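Local structure of anthranilate-CoA ligase (Stigmatella aurantiaca, 4WV3) at residues 346-352 with 364-370; 394-398 with 409-413. The protein is an AMP-binding enzyme of the ANL superfamily, built from a large N-terminal part and a smaller C-terminal domain. Residues are numbered along the deposited sequence.

Contact 1. Residues 346-352 with 364-370; sequences YELKLVD and GNVLLRS
Leu-367, in the m,t rotamer, lies over Val-351, its CD1 3.8 Å from Val-351 CG2, and its CD1 also meets Lys-349 CE at 3.7 Å. Strands 347-351 and 364-369 run antiparallel, their axes 4.1 Å apart and inclined at 151°. The register sets Glu-347 opposite Arg-369, Leu-350 opposite Val-366 and Val-351 opposite Asn-365. Paired backbone bonds close both ends: Glu-347 N to Arg-369 O (3.0 Å) and Arg-369 N to Glu-347 O (2.7 Å), then Val-351 N to Asn-365 O (3.0 Å) and Asn-365 N to Val-351 O (2.6 Å). Between them Leu-367 N reaches Lys-349 O at 2.9 Å. Asn-365 ND2 adds a 3.0 Å bond to Val-351 O, while Asn-365 OD1 is hydrogen-bonded to Lys-398 NZ. On the face of Leu-367, Glu-347 OE1 and Arg-369 NH1 form a 3.5 Å salt bridge by charge alone; Arg-369 also pairs with Glu-391. The other face is apolar: Leu-350 CD2 packs on Val-366 CG2 (3.7 Å), and Leu-348 CD1 on Leu-368 CD1 (3.8 Å), with Phe-326 and Ile-327 of strand 325-328 beneath. The pair is the outer part of the antiparallel sheet continued by strand 392-401, consistent with the distorted beta-barrel subdomain found N-terminally in ANL enzymes.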
ATOM      1  N   TYR A 346       6.263 -10.329 -15.115  1.00 20.98           N
ATOM      2  CA  TYR A 346       7.173 -10.272 -13.979  1.00 17.75           C
ATOM      3  C   TYR A 346       7.850 -11.624 -13.799  1.00 20.58           C
ATOM      4  O   TYR A 346       7.190 -12.665 -13.781  1.00 27.17           O
ATOM      5  CB  TYR A 346       6.415  -9.894 -12.706  1.00 15.25           C
ATOM      6  CG  TYR A 346       5.877  -8.480 -12.705  1.00 14.94           C
ATOM      7  CD1 TYR A 346       6.632  -7.427 -13.205  1.00 13.94           C
ATOM      8  CD2 TYR A 346       4.612  -8.200 -12.209  1.00 13.86           C
ATOM      9  CE1 TYR A 346       6.142  -6.133 -13.205  1.00 11.53           C
ATOM     10  CE2 TYR A 346       4.115  -6.911 -12.203  1.00 16.16           C
ATOM     11  CZ  TYR A 346       4.884  -5.881 -12.702  1.00 14.65           C
ATOM     12  OH  TYR A 346       4.389  -4.597 -12.700  1.00 13.44           O
ATOM     13  N   GLU A 347       9.172 -11.604 -13.668  1.00 19.41           N
ATOM     14  CA  GLU A 347       9.945 -12.830 -13.527  1.00 20.01           C
ATOM     15  C   GLU A 347      10.504 -12.956 -12.110  1.00 17.48           C
ATOM     16  O   GLU A 347      11.096 -12.016 -11.578  1.00 18.66           O
ATOM     17  CB  GLU A 347      11.070 -12.860 -14.562  1.00 22.33           C
ATOM     18  CG  GLU A 347      11.786 -14.190 -14.675  1.00 25.06           C
ATOM     19  CD  GLU A 347      12.761 -14.218 -15.833  1.00 45.29           C
ATOM     20  OE1 GLU A 347      12.600 -13.407 -16.771  1.00 44.44           O
ATOM     21  OE2 GLU A 347      13.694 -15.046 -15.802  1.00 44.10           O
ATOM     22  N   LEU A 348      10.309 -14.122 -11.505  1.00 16.80           N
ATOM     23  CA  LEU A 348      10.675 -14.341 -10.107  1.00 16.70           C
ATOM     24  C   LEU A 348      11.891 -15.247  -9.953  1.00 16.62           C
ATOM     25  O   LEU A 348      12.236 -16.002 -10.862  1.00 20.29           O
ATOM     26  CB  LEU A 348       9.500 -14.951  -9.344  1.00 15.58           C
ATOM     27  CG  LEU A 348       8.458 -14.048  -8.682  1.00 16.11           C
ATOM     28  CD1 LEU A 348       8.223 -12.763  -9.459  1.00 13.47           C
ATOM     29  CD2 LEU A 348       7.168 -14.834  -8.560  1.00 25.05           C
ATOM     30  N   LYS A 349      12.527 -15.157  -8.814  1.00 18.14           N
ATOM     31  CA  LYS A 349      13.702 -15.940  -8.478  1.00 18.97           C
ATOM     32  C   LYS A 349      13.841 -16.061  -6.956  1.00 19.97           C
ATOM     33  O   LYS A 349      13.653 -15.120  -6.286  1.00 17.64           O
ATOM     34  CB  LYS A 349      14.913 -15.265  -9.083  1.00 17.15           C
ATOM     35  CG  LYS A 349      16.079 -16.171  -9.319  1.00 27.91           C
ATOM     36  CD  LYS A 349      16.995 -15.645 -10.375  1.00 20.48           C
ATOM     37  CE  LYS A 349      17.779 -14.493  -9.867  1.00 20.00           C
ATOM     38  NZ  LYS A 349      19.023 -14.381 -10.618  1.00 25.73           N
ATOM     39  N   LEU A 350      14.107 -17.248  -6.430  1.00 24.34           N
ATOM     40  CA  LEU A 350      14.393 -17.404  -5.007  1.00 23.60           C
ATOM     41  C   LEU A 350      15.833 -17.853  -4.784  1.00 22.17           C
ATOM     42  O   LEU A 350      16.237 -18.924  -5.236  1.00 27.55           O
ATOM     43  CB  LEU A 350      13.424 -18.398  -4.364  1.00 18.73           C
ATOM     44  CG  LEU A 350      11.953 -17.980  -4.328  1.00 21.58           C
ATOM     45  CD1 LEU A 350      11.115 -19.035  -3.625  1.00 21.38           C
ATOM     46  CD2 LEU A 350      11.794 -16.627  -3.654  1.00 17.51           C
ATOM     47  N   VAL A 351      16.602 -17.029  -4.081  1.00 21.91           N
ATOM     48  CA  VAL A 351      18.020 -17.302  -3.878  1.00 26.86           C
ATOM     49  C   VAL A 351      18.397 -17.334  -2.401  1.00 26.40           C
ATOM     50  O   VAL A 351      17.709 -16.754  -1.561  1.00 22.09           O
ATOM     51  CB  VAL A 351      18.895 -16.253  -4.592  1.00 24.68           C
ATOM     52  CG1 VAL A 351      18.702 -16.336  -6.097  1.00 26.24           C
ATOM     53  CG2 VAL A 351      18.569 -14.857  -4.083  1.00 20.81           C
ATOM     54  N   ASP A 352      19.496 -18.015  -2.091  1.00 27.25           N
ATOM     55  CA  ASP A 352      20.021 -18.030  -0.731  1.00 38.49           C
ATOM     56  C   ASP A 352      20.699 -16.704  -0.403  1.00 38.87           C
ATOM     57  O   ASP A 352      20.681 -15.772  -1.208  1.00 35.43           O
ATOM     58  CB  ASP A 352      20.986 -19.203  -0.522  1.00 42.19           C
ATOM     59  CG  ASP A 352      22.043 -19.303  -1.611  1.00 42.06           C
ATOM     60  OD1 ASP A 352      22.391 -18.268  -2.220  1.00 40.08           O
ATOM     61  OD2 ASP A 352      22.532 -20.425  -1.854  1.00 40.17           O
ATOM     62  N   GLY A 364      13.848 -18.911   0.422  1.00 20.60           N
ATOM     63  CA  GLY A 364      14.873 -18.133  -0.246  1.00 17.17           C
ATOM     64  C   GLY A 364      14.503 -16.666  -0.331  1.00 20.26           C
ATOM     65  O   GLY A 364      13.363 -16.287  -0.058  1.00 19.94           O
ATOM     66  N   ASN A 365      15.470 -15.837  -0.706  1.00 18.38           N
ATOM     67  CA  ASN A 365      15.226 -14.410  -0.874  1.00 19.99           C
ATOM     68  C   ASN A 365      14.564 -14.116  -2.215  1.00 19.52           C
ATOM     69  O   ASN A 365      14.896 -14.730  -3.228  1.00 17.68           O
ATOM     70  CB  ASN A 365      16.531 -13.622  -0.742  1.00 19.26           C
ATOM     71  CG  ASN A 365      17.217 -13.853   0.590  1.00 24.79           C
ATOM     72  OD1 ASN A 365      16.895 -13.207   1.588  1.00 28.34           O
ATOM     73  ND2 ASN A 365      18.169 -14.778   0.613  1.00 24.02           N
ATOM     74  N   VAL A 366      13.626 -13.176  -2.216  1.00 16.29           N
ATOM     75  CA  VAL A 366      12.873 -12.852  -3.423  1.00 17.24           C
ATOM     76  C   VAL A 366      13.601 -11.863  -4.326  1.00 16.59           C
ATOM     77  O   VAL A 366      13.922 -10.748  -3.915  1.00 21.24           O
ATOM     78  CB  VAL A 366      11.486 -12.280  -3.082  1.00 17.33           C
ATOM     79  CG1 VAL A 366      10.794 -11.777  -4.340  1.00 22.27           C
ATOM     80  CG2 VAL A 366      10.644 -13.331  -2.395  1.00 14.21           C
ATOM     81  N   LEU A 367      13.859 -12.283  -5.560  1.00 17.90           N
ATOM     82  CA  LEU A 367      14.395 -11.391  -6.579  1.00 19.27           C
ATOM     83  C   LEU A 367      13.367 -11.197  -7.689  1.00 19.47           C
ATOM     84  O   LEU A 367      12.910 -12.160  -8.305  1.00 15.29           O
ATOM     85  CB  LEU A 367      15.709 -11.931  -7.146  1.00 18.67           C
ATOM     86  CG  LEU A 367      16.940 -11.747  -6.256  1.00 18.27           C
ATOM     87  CD1 LEU A 367      18.172 -12.362  -6.898  1.00 11.96           C
ATOM     88  CD2 LEU A 367      17.166 -10.271  -5.965  1.00 15.58           C
ATOM     89  N   LEU A 368      13.001  -9.944  -7.930  1.00 19.68           N
ATOM     90  CA  LEU A 368      11.966  -9.619  -8.902  1.00 13.52           C
ATOM     91  C   LEU A 368      12.544  -8.990 -10.166  1.00 16.34           C
ATOM     92  O   LEU A 368      13.365  -8.077 -10.100  1.00 16.39           O
ATOM     93  CB  LEU A 368      10.934  -8.678  -8.276  1.00 12.11           C
ATOM     94  CG  LEU A 368       9.919  -8.035  -9.223  1.00 14.91           C
ATOM     95  CD1 LEU A 368       9.052  -9.092  -9.892  1.00 12.95           C
ATOM     96  CD2 LEU A 368       9.066  -7.022  -8.476  1.00 13.08           C
ATOM     97  N   ARG A 369      12.104  -9.491 -11.315  1.00 15.95           N
ATOM     98  CA  ARG A 369      12.494  -8.927 -12.600  1.00 14.00           C
ATOM     99  C   ARG A 369      11.297  -8.205 -13.206  1.00 15.61           C
ATOM    100  O   ARG A 369      10.288  -8.828 -13.535  1.00 18.85           O
ATOM    101  CB  ARG A 369      12.988 -10.033 -13.531  1.00 19.93           C
ATOM    102  CG  ARG A 369      13.554  -9.547 -14.851  1.00 23.11           C
ATOM    103  CD  ARG A 369      14.224 -10.693 -15.588  1.00 25.12           C
ATOM    104  NE  ARG A 369      14.850 -10.264 -16.833  1.00 37.41           N
ATOM    105  CZ  ARG A 369      15.650 -11.031 -17.567  1.00 57.49           C
ATOM    106  NH1 ARG A 369      15.925 -12.268 -17.175  1.00 54.88           N
ATOM    107  NH2 ARG A 369      16.176 -10.562 -18.689  1.00 61.04           N
ATOM    108  N   SER A 370      11.412  -6.889 -13.347  1.00 17.81           N
ATOM    109  CA  SER A 370      10.272  -6.062 -13.730  1.00 13.07           C
ATOM    110  C   SER A 370      10.658  -4.862 -14.587  1.00 16.02           C
ATOM    111  O   SER A 370      11.757  -4.322 -14.460  1.00 19.26           O
ATOM    112  CB  SER A 370       9.548  -5.573 -12.475  1.00 16.16           C
ATOM    113  OG  SER A 370       8.712  -4.466 -12.763  1.00 16.38           O
TER

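Contact 2. Residues 394-398 with 409-413; sequences ATGDK and HAGRS. With 3UK (5'-O-[(S)-[(2-aminobenzoyl)oxy](hydroxy)phosphoryl]adenosine), chain C.
Thr-395 makes the first link, its O accepting a weak 2.8 Å hydrogen bond from Arg-412 NH1, while its OG1 (chi1 p) donates to Asp-397 OD2 at 3.1 Å. Gly-396 turns the strand with a positive phi (81°, psi 24°). A CB here would clash with Arg-412 NH2, and Gly-396 O accepts a hydrogen bond from Ser-413 N at 3.0 Å. Asp-397, opposite Arg-412 in a non-hydrogen-bonded antiparallel pair (CA-CA 4.6 Å), completes the Thr-Gly-Asp signature of the ANL superfamily, whose aspartate grips the ribose. Its OD1 takes a very short 2.3 Å hydrogen bond from O22 of 3UK, and its OD2 takes one of 2.6 Å from 3UK O24. His-409 NE2 donates to Asp-397 OD1 at 3.2 Å, and the histidine ring presents one face to the ligand's N16. Arg-412, all m through chi3, curls back so that NH1 gives 3UK O24 a weak 3.0 Å bond and lies 3.8 Å from Asp-397 OD1, a long salt bridge. The strand segments 394-398 and 409-412 are inclined at 134°, with a closest axis approach of 4.8 Å. Ala-410 and Gly-411 both face Lys-398, a classic beta bulge: Lys-398 N binds Gly-411 O (2.9 Å) and Lys-398 O receives Ala-410 N (2.8 Å). Gly-411 (phi 130°, psi 174°) adopts a conformation that calls for glycine. The CB atoms of Lys-398 and Ala-410 lie 3.8 Å apart, and Lys-398 NZ binds Asn-365.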
ATOM      1  N   ALA A 394      15.538  -6.783  -5.233  1.00 14.97           N
ATOM      2  CA  ALA A 394      15.451  -7.416  -3.924  1.00 13.94           C
ATOM      3  C   ALA A 394      14.388  -6.726  -3.078  1.00 15.27           C
ATOM      4  O   ALA A 394      14.486  -5.532  -2.798  1.00 21.09           O
ATOM      5  CB  ALA A 394      16.798  -7.371  -3.224  1.00 15.26           C
ATOM      6  N   THR A 395      13.369  -7.479  -2.675  1.00 15.62           N
ATOM      7  CA  THR A 395      12.260  -6.917  -1.910  1.00 19.11           C
ATOM      8  C   THR A 395      12.482  -7.037  -0.406  1.00 19.33           C
ATOM      9  O   THR A 395      11.798  -6.384   0.383  1.00 18.13           O
ATOM     10  CB  THR A 395      10.922  -7.589  -2.272  1.00 16.33           C
ATOM     11  OG1 THR A 395      10.992  -8.991  -1.980  1.00 15.75           O
ATOM     12  CG2 THR A 395      10.610  -7.396  -3.749  1.00 16.12           C
ATOM     13  N   GLY A 396      13.440  -7.872  -0.017  1.00 19.60           N
ATOM     14  CA  GLY A 396      13.728  -8.103   1.387  1.00 15.08           C
ATOM     15  C   GLY A 396      12.763  -9.094   2.010  1.00 21.76           C
ATOM     16  O   GLY A 396      12.556  -9.098   3.223  1.00 22.34           O
ATOM     17  N   ASP A 397      12.173  -9.941   1.171  1.00 21.04           N
ATOM     18  CA  ASP A 397      11.194 -10.920   1.628  1.00 19.73           C
ATOM     19  C   ASP A 397      11.718 -12.348   1.531  1.00 17.66           C
ATOM     20  O   ASP A 397      12.511 -12.673   0.648  1.00 19.33           O
ATOM     21  CB  ASP A 397       9.901 -10.801   0.820  1.00 15.00           C
ATOM     22  CG  ASP A 397       9.143  -9.527   1.122  1.00 17.37           C
ATOM     23  OD1 ASP A 397       8.896  -9.250   2.315  1.00 16.77           O
ATOM     24  OD2 ASP A 397       8.801  -8.800   0.167  1.00 17.59           O
ATOM     25  N   LYS A 398      11.264 -13.193   2.449  1.00 19.56           N
ATOM     26  CA  LYS A 398      11.549 -14.620   2.392  1.00 17.69           C
ATOM     27  C   LYS A 398      10.310 -15.367   1.912  1.00 16.79           C
ATOM     28  O   LYS A 398       9.219 -15.190   2.453  1.00 19.62           O
ATOM     29  CB  LYS A 398      11.988 -15.141   3.762  1.00 19.54           C
ATOM     30  CG  LYS A 398      13.446 -14.862   4.106  1.00 22.90           C
ATOM     31  CD  LYS A 398      14.386 -15.631   3.188  1.00 24.17           C
ATOM     32  CE  LYS A 398      15.803 -15.679   3.744  1.00 19.65           C
ATOM     33  NZ  LYS A 398      16.400 -14.324   3.886  1.00 21.75           N
ATOM     34  N   HIS A 409       4.509 -16.510   1.797  1.00 17.85           N
ATOM     35  CA  HIS A 409       5.341 -15.514   2.455  1.00 15.75           C
ATOM     36  C   HIS A 409       5.814 -16.010   3.816  1.00 18.65           C
ATOM     37  O   HIS A 409       5.012 -16.194   4.729  1.00 21.30           O
ATOM     38  CB  HIS A 409       4.561 -14.212   2.628  1.00 15.79           C
ATOM     39  CG  HIS A 409       5.400 -13.058   3.081  1.00 21.21           C
ATOM     40  ND1 HIS A 409       4.936 -12.097   3.953  1.00 16.75           N
ATOM     41  CD2 HIS A 409       6.671 -12.706   2.775  1.00 15.44           C
ATOM     42  CE1 HIS A 409       5.885 -11.203   4.167  1.00 13.89           C
ATOM     43  NE2 HIS A 409       6.947 -11.549   3.463  1.00 13.88           N
ATOM     44  N   ALA A 410       7.118 -16.231   3.945  1.00 18.07           N
ATOM     45  CA  ALA A 410       7.692 -16.625   5.225  1.00 18.01           C
ATOM     46  C   ALA A 410       7.775 -15.411   6.141  1.00 20.20           C
ATOM     47  O   ALA A 410       7.761 -15.538   7.365  1.00 16.25           O
ATOM     48  CB  ALA A 410       9.067 -17.240   5.026  1.00 15.55           C
ATOM     49  N   GLY A 411       7.852 -14.233   5.532  1.00 18.76           N
ATOM     50  CA  GLY A 411       7.940 -12.989   6.272  1.00 16.90           C
ATOM     51  C   GLY A 411       9.077 -12.128   5.768  1.00 17.00           C
ATOM     52  O   GLY A 411       9.843 -12.550   4.901  1.00 19.04           O
ATOM     53  N   ARG A 412       9.181 -10.912   6.299  1.00 16.95           N
ATOM     54  CA  ARG A 412      10.325 -10.059   6.018  1.00 16.09           C
ATOM     55  C   ARG A 412      11.581 -10.778   6.485  1.00 16.63           C
ATOM     56  O   ARG A 412      11.539 -11.542   7.449  1.00 17.54           O
ATOM     57  CB  ARG A 412      10.196  -8.721   6.747  1.00 20.27           C
ATOM     58  CG  ARG A 412       9.068  -7.833   6.251  1.00 13.64           C
ATOM     59  CD  ARG A 412       9.378  -7.262   4.878  1.00 19.03           C
ATOM     60  NE  ARG A 412      10.612  -6.483   4.871  1.00 25.95           N
ATOM     61  CZ  ARG A 412      11.067  -5.813   3.816  1.00 28.76           C
ATOM     62  NH1 ARG A 412      10.385  -5.820   2.678  1.00 21.17           N
ATOM     63  NH2 ARG A 412      12.202  -5.133   3.899  1.00 22.60           N
ATOM     64  N   SER A 413      12.694 -10.538   5.800  1.00 20.19           N
ATOM     65  CA  SER A 413      13.955 -11.171   6.162  1.00 21.11           C
ATOM     66  C   SER A 413      14.380 -10.764   7.573  1.00 19.34           C
ATOM     67  O   SER A 413      15.022 -11.535   8.286  1.00 17.95           O
ATOM     68  CB  SER A 413      15.043 -10.818   5.147  1.00 22.76           C
ATOM     69  OG  SER A 413      16.208 -11.597   5.355  1.00 35.45           O
TER
HETATM   70  C10 3UK C 601       5.023  -6.720   2.187  1.00 15.41           C
HETATM   71  C15 3UK C 601       3.289  -8.390   1.540  1.00 14.30           C
HETATM   72  C17 3UK C 601       2.872 -10.659   2.034  1.00 16.80           C
HETATM   73  C21 3UK C 601       6.249  -7.307   1.546  1.00 16.10           C
HETATM   74  C26 3UK C 601       2.284  -2.821  -1.673  1.00 15.05           C
HETATM   75  C28 3UK C 601       0.588  -4.101  -2.819  1.00 16.55           C
HETATM   76  O01 3UK C 601       2.850  -2.820   0.674  1.00 18.22           O
HETATM   77  C02 3UK C 601       3.243  -2.590  -0.447  1.00 17.11           C
HETATM   78  O03 3UK C 601       4.393  -1.777  -0.643  1.00 21.84           O
HETATM   79  P04 3UK C 601       5.336  -1.379   0.576  1.00 17.89           P
HETATM   80  O05 3UK C 601       6.478  -0.457   0.043  1.00 26.99           O
HETATM   81  O06 3UK C 601       6.013  -2.663   1.261  1.00 11.48           O
HETATM   82  C07 3UK C 601       6.185  -3.868   0.498  1.00 10.92           C
HETATM   83  C08 3UK C 601       6.394  -5.003   1.458  1.00  9.51           C
HETATM   84  O09 3UK C 601       5.154  -5.305   2.136  1.00 16.06           O
HETATM   85  N11 3UK C 601       3.846  -7.124   1.489  1.00 15.39           N
HETATM   86  C12 3UK C 601       3.084  -6.331   0.678  1.00 14.80           C
HETATM   87  N13 3UK C 601       2.047  -7.076   0.205  1.00 14.71           N
HETATM   88  C14 3UK C 601       2.151  -8.356   0.724  1.00 14.12           C
HETATM   89  N16 3UK C 601       3.628  -9.540   2.178  1.00 13.53           N
HETATM   90  N18 3UK C 601       1.783 -10.693   1.278  1.00 19.80           N
HETATM   91  C19 3UK C 601       1.381  -9.597   0.614  1.00 16.53           C
HETATM   92  N20 3UK C 601       0.214  -9.642  -0.193  1.00 15.28           N
HETATM   93  O22 3UK C 601       7.185  -7.665   2.544  1.00 13.20           O
HETATM   94  C23 3UK C 601       6.780  -6.226   0.730  1.00 11.91           C
HETATM   95  O24 3UK C 601       8.215  -6.329   0.649  1.00 18.26           O
HETATM   96  O25 3UK C 601       4.534  -0.603   1.607  1.00 14.46           O
HETATM   97  C27 3UK C 601       1.443  -3.906  -1.707  1.00 15.38           C
HETATM   98  C29 3UK C 601       0.600  -3.170  -3.912  1.00 15.17           C
HETATM   99  C30 3UK C 601       1.443  -2.086  -3.881  1.00 15.68           C
HETATM  100  C31 3UK C 601       2.296  -1.888  -2.768  1.00 16.48           C
HETATM  101  N32 3UK C 601       3.193  -0.733  -2.733  1.00 18.68           N

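How the contacts relate
Followed from the N terminus, the chain first closes contact 1, bringing 364-370 back against 346-352 across an eleven-residue loop that has neither helix nor strand. It then passes through helix 381-387 and the short strand 388-389 before contact 2 opens, where the hairpin of strands 392-401 and 407-412 folds back on itself. The two closures are in series, neither nesting nor crossing. They share one antiparallel sheet, because strands 364-369 and 392-401 are neighbours: Val-366 N lies 3.1 Å from Asp-397 O, a probable hydrogen bond. The sheet thus runs from 347-351 inward to the hairpin that holds the ligand's ribose.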